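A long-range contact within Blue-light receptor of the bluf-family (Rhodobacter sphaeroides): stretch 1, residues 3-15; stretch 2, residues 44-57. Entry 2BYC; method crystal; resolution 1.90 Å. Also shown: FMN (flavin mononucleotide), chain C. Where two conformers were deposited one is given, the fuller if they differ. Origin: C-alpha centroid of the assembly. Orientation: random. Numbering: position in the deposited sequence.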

ATOM      1  N   ASP A   3     -15.593   4.505 -12.444  1.00 26.56           N
ATOM      2  CA  ASP A   3     -15.982   3.503 -11.463  1.00 27.02           C
ATOM      3  C   ASP A   3     -15.157   2.226 -11.537  1.00 25.74           C
ATOM      4  O   ASP A   3     -15.103   1.466 -10.580  1.00 24.93           O
ATOM      5  N   GLU A   4     -14.569   1.955 -12.682  1.00 23.66           N
ATOM      6  CA  GLU A   4     -13.859   0.702 -12.881  1.00 23.38           C
ATOM      7  C   GLU A   4     -12.833   0.503 -11.724  1.00 21.39           C
ATOM      8  O   GLU A   4     -12.288   1.478 -11.224  1.00 19.09           O
ATOM      9  N   LEU A   5     -12.601  -0.740 -11.297  1.00 20.36           N
ATOM     10  CA  LEU A   5     -11.699  -0.987 -10.193  1.00 21.13           C
ATOM     11  C   LEU A   5     -10.259  -0.930 -10.711  1.00 18.33           C
ATOM     12  O   LEU A   5      -9.906  -1.589 -11.700  1.00 17.43           O
ATOM     13  N   VAL A   6      -9.433  -0.175 -10.009  1.00 16.13           N
ATOM     14  CA  VAL A   6      -7.985  -0.127 -10.330  1.00 13.88           C
ATOM     15  C   VAL A   6      -7.113  -0.468  -9.119  1.00 12.84           C
ATOM     16  O   VAL A   6      -7.585  -0.476  -8.043  1.00 12.19           O
ATOM     17  N   SER A   7      -5.843  -0.792  -9.339  1.00 12.00           N
ATOM     18  CA  SER A   7      -4.865  -0.912  -8.249  1.00 12.37           C
ATOM     19  C   SER A   7      -3.718   0.038  -8.552  1.00 11.95           C
ATOM     20  O   SER A   7      -3.113  -0.085  -9.622  1.00 13.43           O
ATOM     21  N   LEU A   8      -3.373   0.934  -7.638  1.00 11.65           N
ATOM     22  CA  LEU A   8      -2.162   1.755  -7.817  1.00 13.34           C
ATOM     23  C   LEU A   8      -1.133   1.427  -6.772  1.00 12.23           C
ATOM     24  O   LEU A   8      -1.511   1.240  -5.644  1.00 13.94           O
ATOM     25  N   THR A   9       0.143   1.366  -7.150  1.00 12.15           N
ATOM     26  CA  THR A   9       1.202   1.111  -6.177  1.00 12.07           C
ATOM     27  C   THR A   9       2.228   2.192  -6.441  1.00 11.64           C
ATOM     28  O   THR A   9       2.539   2.419  -7.591  1.00 10.46           O
ATOM     29  N   TYR A  10       2.705   2.844  -5.361  1.00 11.49           N
ATOM     30  CA  TYR A  10       3.710   3.871  -5.424  1.00 11.80           C
ATOM     31  C   TYR A  10       4.738   3.571  -4.341  1.00 12.02           C
ATOM     32  O   TYR A  10       4.515   2.804  -3.436  1.00 11.31           O
ATOM     33  N   ARG A  11       5.902   4.153  -4.491  1.00 14.98           N
ATOM     34  CA  ARG A  11       7.012   4.009  -3.552  1.00 14.87           C
ATOM     35  C   ARG A  11       7.302   5.422  -3.157  1.00 15.59           C
ATOM     36  O   ARG A  11       7.196   6.320  -4.013  1.00 14.40           O
ATOM     37  N   SER A  12       7.601   5.639  -1.869  1.00 15.56           N
ATOM     38  CA  SER A  12       8.044   6.958  -1.360  1.00 16.46           C
ATOM     39  C   SER A  12       9.101   6.777  -0.359  1.00 16.88           C
ATOM     40  O   SER A  12       9.273   5.681   0.160  1.00 16.99           O
ATOM     41  N   ARG A  13       9.839   7.858  -0.106  1.00 18.02           N
ATOM     42  CA  ARG A  13      10.788   7.907   0.997  1.00 20.22           C
ATOM     43  C   ARG A  13      10.131   8.357   2.247  1.00 19.60           C
ATOM     44  O   ARG A  13       9.466   9.393   2.288  1.00 20.81           O
ATOM     45  N   VAL A  14      10.382   7.600   3.287  1.00 22.06           N
ATOM     46  CA  VAL A  14       9.886   7.919   4.612  1.00 23.70           C
ATOM     47  C   VAL A  14      10.370   9.273   5.098  1.00 25.49           C
ATOM     48  O   VAL A  14      11.509   9.611   4.923  1.00 26.26           O
ATOM     49  N   ARG A  15       9.485  10.057   5.681  1.00 27.60           N
ATOM     50  CA  ARG A  15       9.923  11.281   6.249  1.00 30.26           C
ATOM     51  C   ARG A  15       9.207  11.530   7.581  1.00 30.53           C
ATOM     52  O   ARG A  15       8.410  12.480   7.747  1.00 30.86           O
ATOM     53  N   LEU A  44       3.568  -0.958   2.960  1.00  9.48           N
ATOM     54  CA  LEU A  44       4.762  -1.666   3.381  1.00 11.45           C
ATOM     55  C   LEU A  44       5.655  -0.576   3.915  1.00 11.09           C
ATOM     56  O   LEU A  44       5.801   0.423   3.272  1.00  7.89           O
ATOM     57  N   TYR A  45       6.288  -0.825   5.049  1.00 14.89           N
ATOM     58  CA  TYR A  45       7.115   0.158   5.664  1.00 18.21           C
ATOM     59  C   TYR A  45       8.395  -0.577   6.132  1.00 19.00           C
ATOM     60  O   TYR A  45       8.270  -1.559   6.831  1.00 21.94           O
ATOM     61  N   ASN A  46       9.597  -0.132   5.726  1.00 18.84           N
ATOM     62  CA  ASN A  46      10.853  -0.886   6.100  1.00 19.18           C
ATOM     63  C   ASN A  46      11.769   0.030   6.827  1.00 20.34           C
ATOM     64  O   ASN A  46      12.908  -0.333   7.102  1.00 20.43           O
ATOM     65  N   GLY A  47      11.260   1.205   7.161  1.00 20.95           N
ATOM     66  CA  GLY A  47      12.042   2.170   7.888  1.00 20.73           C
ATOM     67  C   GLY A  47      12.647   3.239   6.994  1.00 22.03           C
ATOM     68  O   GLY A  47      13.087   4.257   7.489  1.00 22.50           O
ATOM     69  N   VAL A  48      12.675   3.014   5.690  1.00 20.06           N
ATOM     70  CA  VAL A  48      13.313   3.979   4.781  1.00 20.16           C
ATOM     71  C   VAL A  48      12.390   4.444   3.676  1.00 18.58           C
ATOM     72  O   VAL A  48      12.444   5.589   3.268  1.00 19.54           O
ATOM     73  N   HIS A  49      11.586   3.517   3.177  1.00 17.03           N
ATOM     74  CA  HIS A  49      10.710   3.729   2.020  1.00 16.24           C
ATOM     75  C   HIS A  49       9.334   3.215   2.457  1.00 14.43           C
ATOM     76  O   HIS A  49       9.283   2.421   3.353  1.00 14.97           O
ATOM     77  N   PHE A  50       8.248   3.747   1.909  1.00 13.84           N
ATOM     78  CA  PHE A  50       6.907   3.064   1.976  1.00 12.40           C
ATOM     79  C   PHE A  50       6.661   2.597   0.586  1.00 12.90           C
ATOM     80  O   PHE A  50       7.086   3.247  -0.395  1.00 12.78           O
ATOM     81  N   VAL A  51       5.999   1.445   0.482  1.00 12.16           N
ATOM     82  CA  VAL A  51       5.413   0.999  -0.790  1.00 13.13           C
ATOM     83  C   VAL A  51       3.958   0.830  -0.420  1.00 11.34           C
ATOM     84  O   VAL A  51       3.646   0.182   0.529  1.00  8.61           O
ATOM     85  N   GLN A  52       3.084   1.535  -1.132  1.00 13.69           N
ATOM     86  CA  GLN A  52       1.652   1.442  -0.870  1.00 12.61           C
ATOM     87  C   GLN A  52       0.890   0.966  -2.104  1.00 12.65           C
ATOM     88  O   GLN A  52       1.170   1.406  -3.194  1.00 12.63           O
ATOM     89  N   THR A  53      -0.025   0.013  -1.899  1.00 12.37           N
ATOM     90  CA  THR A  53      -0.943  -0.435  -2.937  1.00 12.84           C
ATOM     91  C   THR A  53      -2.336  -0.104  -2.475  1.00 12.15           C
ATOM     92  O   THR A  53      -2.697  -0.515  -1.368  1.00 12.57           O
ATOM     93  N   ILE A  54      -3.096   0.638  -3.273  1.00 10.84           N
ATOM     94  CA  ILE A  54      -4.510   0.912  -2.911  1.00 12.64           C
ATOM     95  C   ILE A  54      -5.315   0.503  -4.063  1.00 11.12           C
ATOM     96  O   ILE A  54      -4.862   0.639  -5.220  1.00  9.45           O
ATOM     97  N   GLU A  55      -6.482  -0.058  -3.795  1.00 11.52           N
ATOM     98  CA  GLU A  55      -7.281  -0.583  -4.923  1.00 12.88           C
ATOM     99  C   GLU A  55      -8.708  -0.184  -4.623  1.00 11.95           C
ATOM    100  O   GLU A  55      -9.105  -0.080  -3.497  1.00 11.04           O
ATOM    101  N   GLY A  56      -9.434   0.144  -5.648  1.00 13.24           N
ATOM    102  CA  GLY A  56     -10.793   0.627  -5.481  1.00 13.20           C
ATOM    103  C   GLY A  56     -11.232   1.303  -6.759  1.00 13.05           C
ATOM    104  O   GLY A  56     -10.572   1.192  -7.730  1.00 15.32           O
ATOM    105  N   PRO A  57     -12.377   1.992  -6.758  1.00 14.07           N
ATOM    106  CA  PRO A  57     -12.860   2.773  -7.931  1.00 13.23           C
ATOM    107  C   PRO A  57     -11.767   3.749  -8.503  1.00 13.05           C
ATOM    108  O   PRO A  57     -11.134   4.538  -7.746  1.00 10.28           O
TER

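Strand 5-14 runs antiparallel to the strand that begins at His 49. From Val 6 to Arg 13, residues paired across the strands put their side chains on the same face, except that Gly 56, opposite Val 6, has none. Near the start, Leu 5 (chi1 t, chi2 p) sends CD1 to 3.5 Å from CA of Gly 56. A CB on this glycine would clash with CD of Pro 57. Val 6 (m) is buried on the face shared with Leu 8, Tyr 10 and Ser 12. Ser 7 (t) lies on the other face; its OG lies 3.4 Å from Thr 53 CG2. Leu 8 (t, t) meets its partner Ile 54 (p, t), CB to CG1 4.1 Å, an apolar pairing suited to a buried site.

Thr 9 and Thr 53, both m, face each other across a non-hydrogen-bonded pair; their OG1 atoms are 2.9 Å apart in a hydrogen bond that either could donate. Tyr 10 (p) swings its ring so that OH donates to Gln 52 OE1 at 2.6 Å. Gln 52 (t, t) suits this place, its amide accepting from the phenol while NE2 donates to FMN N5 at 3.1 Å and FMN O4 at 3.0 Å.

On the opposite face, the long Arg 11 (t, t, p) lays CG 3.9 Å from Val 51 CG2 and brings NH1 over the His 49 ring, 3.1 Å from CE1. Ser 12 (p) is compact, its OG 3.5 Å from Phe 50 CB, while His 49 ND1 donates a weak bond to Ser 12 O at 3.3 Å. Arg 13, with chi1 (-94°) and chi2 (-116°) between wells, brings NE to 3.5 Å from His 49 CE1, and Val 48 CG1 lies over its guanidinium, 3.7 Å from NH2. Val 14 (t) points toward stretch 2: CG2 sits over the Phe 50 ring, 3.6 Å from CE1, with FMN C7M over the opposite face. Water 1 donates to Val 48 O at 2.8 Å and weakly to Val 14 O at 3.3 Å.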

ATOM      1  CB  ASP A   3     -17.467   3.124 -11.659  1.00 29.30           C
ATOM      2  CG  ASP A   3     -18.425   4.323 -11.468  1.00 34.32           C
ATOM      3  OD1 ASP A   3     -19.593   4.279 -11.970  1.00 36.27           O
ATOM      4  OD2 ASP A   3     -18.002   5.301 -10.800  1.00 40.29           O
ATOM      5  CB  GLU A   4     -13.174   0.756 -14.246  1.00 24.34           C
ATOM      6  CG  GLU A   4     -12.793  -0.600 -14.803  1.00 30.05           C
ATOM      7  CD  GLU A   4     -11.529  -1.231 -14.131  1.00 36.61           C
ATOM      8  OE1 GLU A   4     -10.414  -0.665 -14.273  1.00 42.66           O
ATOM      9  OE2 GLU A   4     -11.640  -2.277 -13.467  1.00 34.53           O
ATOM     10  CB  LEU A   5     -12.016  -2.362  -9.616  1.00 23.13           C
ATOM     11  CG  LEU A   5     -11.541  -2.915  -8.257  1.00 25.64           C
ATOM     12  CD1 LEU A   5     -12.106  -2.139  -7.115  1.00 24.50           C
ATOM     13  CD2 LEU A   5     -12.133  -4.290  -8.149  1.00 23.43           C
ATOM     14  CB  VAL A   6      -7.609   1.220 -10.895  1.00 12.47           C
ATOM     15  CG1 VAL A   6      -8.199   1.392 -12.328  1.00 11.68           C
ATOM     16  CG2 VAL A   6      -8.003   2.344  -9.915  1.00 13.21           C
ATOM     17  CB  SER A   7      -4.324  -2.372  -8.197  0.70 10.52           C
ATOM     18  OG  SER A   7      -3.397  -2.554  -7.115  0.70  9.87           O
ATOM     19  CB  LEU A   8      -2.546   3.238  -7.649  1.00 11.56           C
ATOM     20  CG  LEU A   8      -1.631   4.396  -7.915  1.00 17.11           C
ATOM     21  CD1 LEU A   8      -2.687   5.444  -8.173  1.00 25.80           C
ATOM     22  CD2 LEU A   8      -0.964   4.735  -6.581  1.00 16.95           C
ATOM     23  CB  THR A   9       1.903  -0.227  -6.524  1.00  9.72           C
ATOM     24  OG1 THR A   9       0.956  -1.266  -6.290  1.00 13.40           O
ATOM     25  CG2 THR A   9       3.030  -0.479  -5.632  1.00  5.30           C
ATOM     26  CB  TYR A  10       3.060   5.299  -5.263  1.00 12.02           C
ATOM     27  CG  TYR A  10       2.622   5.524  -3.848  1.00 13.62           C
ATOM     28  CD1 TYR A  10       3.564   5.781  -2.870  1.00 14.91           C
ATOM     29  CD2 TYR A  10       1.263   5.517  -3.486  1.00 11.78           C
ATOM     30  CE1 TYR A  10       3.191   5.943  -1.571  1.00 18.49           C
ATOM     31  CE2 TYR A  10       0.878   5.699  -2.163  1.00 12.56           C
ATOM     32  CZ  TYR A  10       1.846   5.944  -1.232  1.00 15.24           C
ATOM     33  OH  TYR A  10       1.573   6.116   0.090  1.00 18.46           O
ATOM     34  CB  ARG A  11       8.216   3.479  -4.322  1.00 16.08           C
ATOM     35  CG  ARG A  11       9.355   3.077  -3.445  1.00 19.86           C
ATOM     36  CD  ARG A  11      10.487   2.426  -4.254  1.00 27.28           C
ATOM     37  NE  ARG A  11      11.189   3.435  -5.010  1.00 33.37           N
ATOM     38  CZ  ARG A  11      12.382   3.919  -4.686  1.00 34.68           C
ATOM     39  NH1 ARG A  11      13.034   3.437  -3.630  1.00 37.81           N
ATOM     40  NH2 ARG A  11      12.934   4.861  -5.442  1.00 35.07           N
ATOM     41  CB  SER A  12       6.919   7.745  -0.707  1.00 15.23           C
ATOM     42  OG  SER A  12       6.419   7.082   0.404  1.00 14.08           O
ATOM     43  CB  ARG A  13      11.858   8.954   0.740  1.00 20.19           C
ATOM     44  CG  ARG A  13      13.054   8.424   0.117  1.00 29.04           C
ATOM     45  CD  ARG A  13      14.259   8.558   1.042  1.00 37.27           C
ATOM     46  NE  ARG A  13      15.284   7.604   0.603  1.00 43.09           N
ATOM     47  CZ  ARG A  13      16.359   7.290   1.313  1.00 44.02           C
ATOM     48  NH1 ARG A  13      16.550   7.861   2.516  1.00 42.13           N
ATOM     49  NH2 ARG A  13      17.211   6.379   0.838  1.00 44.10           N
ATOM     50  CB  VAL A  14      10.308   6.821   5.552  1.00 22.86           C
ATOM     51  CG1 VAL A  14      10.333   7.272   6.942  1.00 25.56           C
ATOM     52  CG2 VAL A  14       9.336   5.667   5.377  1.00 23.16           C
ATOM     53  CB  ARG A  15       9.717  12.398   5.254  1.00 30.91           C
ATOM     54  CG  ARG A  15      10.535  13.577   5.585  1.00 35.41           C
ATOM     55  CD  ARG A  15       9.774  14.807   5.184  1.00 42.00           C
ATOM     56  NE  ARG A  15      10.643  15.958   5.208  1.00 44.89           N
ATOM     57  CZ  ARG A  15      10.376  17.111   4.612  1.00 46.26           C
ATOM     58  NH1 ARG A  15       9.228  17.268   3.926  1.00 43.39           N
ATOM     59  NH2 ARG A  15      11.262  18.104   4.734  1.00 44.09           N
ATOM     60  CB  LEU A  44       5.431  -2.450   2.210  1.00 11.35           C
ATOM     61  CG  LEU A  44       4.571  -3.506   1.505  1.00 13.84           C
ATOM     62  CD1 LEU A  44       3.529  -2.954   0.645  1.00 19.85           C
ATOM     63  CD2 LEU A  44       5.399  -4.220   0.562  1.00 14.99           C
ATOM     64  CB  TYR A  45       6.370   0.854   6.773  1.00 18.72           C
ATOM     65  CG  TYR A  45       7.312   1.606   7.690  1.00 20.25           C
ATOM     66  CD1 TYR A  45       7.905   2.807   7.301  1.00 21.13           C
ATOM     67  CD2 TYR A  45       7.633   1.065   8.936  1.00 18.46           C
ATOM     68  CE1 TYR A  45       8.803   3.475   8.157  1.00 17.72           C
ATOM     69  CE2 TYR A  45       8.494   1.703   9.774  1.00 19.43           C
ATOM     70  CZ  TYR A  45       9.087   2.869   9.392  1.00 21.42           C
ATOM     71  OH  TYR A  45       9.965   3.436  10.311  1.00 23.13           O
ATOM     72  CB  ASN A  46      11.580  -1.396   4.853  1.00 18.74           C
ATOM     73  CG  ASN A  46      12.135  -0.258   3.975  1.00 17.20           C
ATOM     74  OD1 ASN A  46      12.830  -0.483   3.018  1.00 23.42           O
ATOM     75  ND2 ASN A  46      11.809   0.922   4.296  1.00  9.92           N
ATOM     76  CB  VAL A  48      14.574   3.343   4.152  1.00 18.90           C
ATOM     77  CG1 VAL A  48      15.350   4.287   3.250  1.00 19.37           C
ATOM     78  CG2 VAL A  48      15.483   2.811   5.276  1.00 21.60           C
ATOM     79  CB  HIS A  49      11.173   2.866   0.876  1.00 17.58           C
ATOM     80  CG  HIS A  49      12.391   3.413   0.203  1.00 17.69           C
ATOM     81  ND1 HIS A  49      12.379   4.633  -0.451  1.00 24.25           N
ATOM     82  CD2 HIS A  49      13.668   2.980   0.171  1.00 13.57           C
ATOM     83  CE1 HIS A  49      13.587   4.885  -0.923  1.00 20.45           C
ATOM     84  NE2 HIS A  49      14.383   3.891  -0.566  1.00 19.57           N
ATOM     85  CB  PHE A  50       5.859   4.135   2.190  1.00 11.25           C
ATOM     86  CG  PHE A  50       5.789   4.693   3.579  1.00 14.53           C
ATOM     87  CD1 PHE A  50       5.978   6.066   3.821  1.00 16.40           C
ATOM     88  CD2 PHE A  50       5.520   3.883   4.659  1.00 15.91           C
ATOM     89  CE1 PHE A  50       5.843   6.589   5.142  1.00 13.15           C
ATOM     90  CE2 PHE A  50       5.420   4.402   5.946  1.00 17.81           C
ATOM     91  CZ  PHE A  50       5.569   5.783   6.162  1.00 14.02           C
ATOM     92  CB  VAL A  51       6.074  -0.297  -1.331  1.00 14.09           C
ATOM     93  CG1 VAL A  51       5.331  -0.771  -2.542  1.00 12.05           C
ATOM     94  CG2 VAL A  51       7.585   0.022  -1.775  1.00 11.94           C
ATOM     95  CB  GLN A  52       1.085   2.750  -0.278  1.00 13.32           C
ATOM     96  CG  GLN A  52      -0.299   2.489   0.203  1.00 11.30           C
ATOM     97  CD  GLN A  52      -0.932   3.696   0.815  1.00 14.13           C
ATOM     98  OE1 GLN A  52      -0.678   4.841   0.432  1.00 13.77           O
ATOM     99  NE2 GLN A  52      -1.768   3.448   1.774  1.00 15.25           N
ATOM    100  CB  THR A  53      -0.887  -1.921  -3.041  1.00 13.85           C
ATOM    101  OG1 THR A  53       0.390  -2.288  -3.584  1.00 17.73           O
ATOM    102  CG2 THR A  53      -2.005  -2.429  -3.986  1.00 15.52           C
ATOM    103  CB  ILE A  54      -4.766   2.439  -2.719  1.00 14.64           C
ATOM    104  CG1 ILE A  54      -4.258   3.189  -3.952  1.00 14.54           C
ATOM    105  CG2 ILE A  54      -4.157   2.941  -1.392  1.00 11.31           C
ATOM    106  CD1 ILE A  54      -4.388   4.662  -3.912  1.00 13.07           C
ATOM    107  CB  GLU A  55      -7.174  -2.064  -5.058  1.00 15.98           C
ATOM    108  CG  GLU A  55      -7.421  -2.780  -3.790  1.00 20.74           C
ATOM    109  CD  GLU A  55      -6.995  -4.224  -3.865  1.00 26.01           C
ATOM    110  OE1 GLU A  55      -6.306  -4.579  -4.820  1.00 26.11           O
ATOM    111  OE2 GLU A  55      -7.366  -4.995  -2.966  1.00 23.44           O
ATOM    112  CB  PRO A  57     -14.044   3.581  -7.382  1.00 13.34           C
ATOM    113  CG  PRO A  57     -14.448   2.916  -5.994  1.00 14.40           C
ATOM    114  CD  PRO A  57     -13.313   1.939  -5.596  1.00 14.52           C
TER
HETATM  115  N1  FMN C1137      -4.712   8.291   4.343  1.00 14.81           N
HETATM  116  C2  FMN C1137      -5.800   7.531   3.977  1.00 15.02           C
HETATM  117  O2  FMN C1137      -6.960   7.942   4.217  1.00 16.31           O
HETATM  118  N3  FMN C1137      -5.648   6.332   3.362  1.00 11.79           N
HETATM  119  C4  FMN C1137      -4.384   5.904   3.155  1.00 11.74           C
HETATM  120  O4  FMN C1137      -4.228   4.886   2.561  1.00 15.02           O
HETATM  121  C4A FMN C1137      -3.264   6.659   3.520  1.00 11.08           C
HETATM  122  N5  FMN C1137      -1.988   6.177   3.281  1.00 12.75           N
HETATM  123  C5A FMN C1137      -0.858   6.957   3.568  1.00 14.51           C
HETATM  124  C6  FMN C1137       0.413   6.501   3.296  1.00 12.21           C
HETATM  125  C7  FMN C1137       1.566   7.225   3.632  1.00 12.14           C
HETATM  126  C7M FMN C1137       2.954   6.757   3.174  1.00 11.11           C
HETATM  127  C8  FMN C1137       1.404   8.457   4.230  1.00 13.47           C
HETATM  128  C8M FMN C1137       2.589   9.346   4.568  1.00 11.88           C
HETATM  129  C9  FMN C1137       0.125   8.939   4.500  1.00 12.89           C
HETATM  130  C9A FMN C1137      -1.028   8.169   4.159  1.00 14.00           C
HETATM  131  N10 FMN C1137      -2.333   8.633   4.440  1.00 14.25           N
HETATM  132  C10 FMN C1137      -3.440   7.867   4.093  1.00 14.66           C
HETATM  133  C1' FMN C1137      -2.582   9.778   5.363  1.00 19.84           C
HETATM  134  C2' FMN C1137      -3.236  10.790   4.452  1.00 26.05           C
HETATM  135  O2' FMN C1137      -2.123  11.424   3.888  1.00 24.88           O
HETATM  136  C3' FMN C1137      -4.189  11.792   5.125  1.00 30.03           C
HETATM  137  O3' FMN C1137      -3.431  12.699   5.860  1.00 34.64           O
HETATM  138  C4' FMN C1137      -5.260  11.219   6.040  1.00 34.70           C
HETATM  139  O4' FMN C1137      -6.289  10.484   5.345  1.00 35.95           O
HETATM  140  C5' FMN C1137      -5.963  12.372   6.762  1.00 39.41           C
HETATM  141  O5' FMN C1137      -5.584  12.613   8.119  1.00 42.74           O
HETATM  142  P   FMN C1137      -6.612  13.577   8.885  1.00 42.58           P
HETATM  143  O1P FMN C1137      -6.262  13.706  10.376  1.00 39.15           O
HETATM  144  O2P FMN C1137      -6.457  14.918   8.180  1.00 39.08           O
HETATM  145  O3P FMN C1137      -7.935  12.901   8.620  1.00 34.25           O
HETATM  146  O   HOH W   1      13.993   7.445   4.644  1.00 29.45           O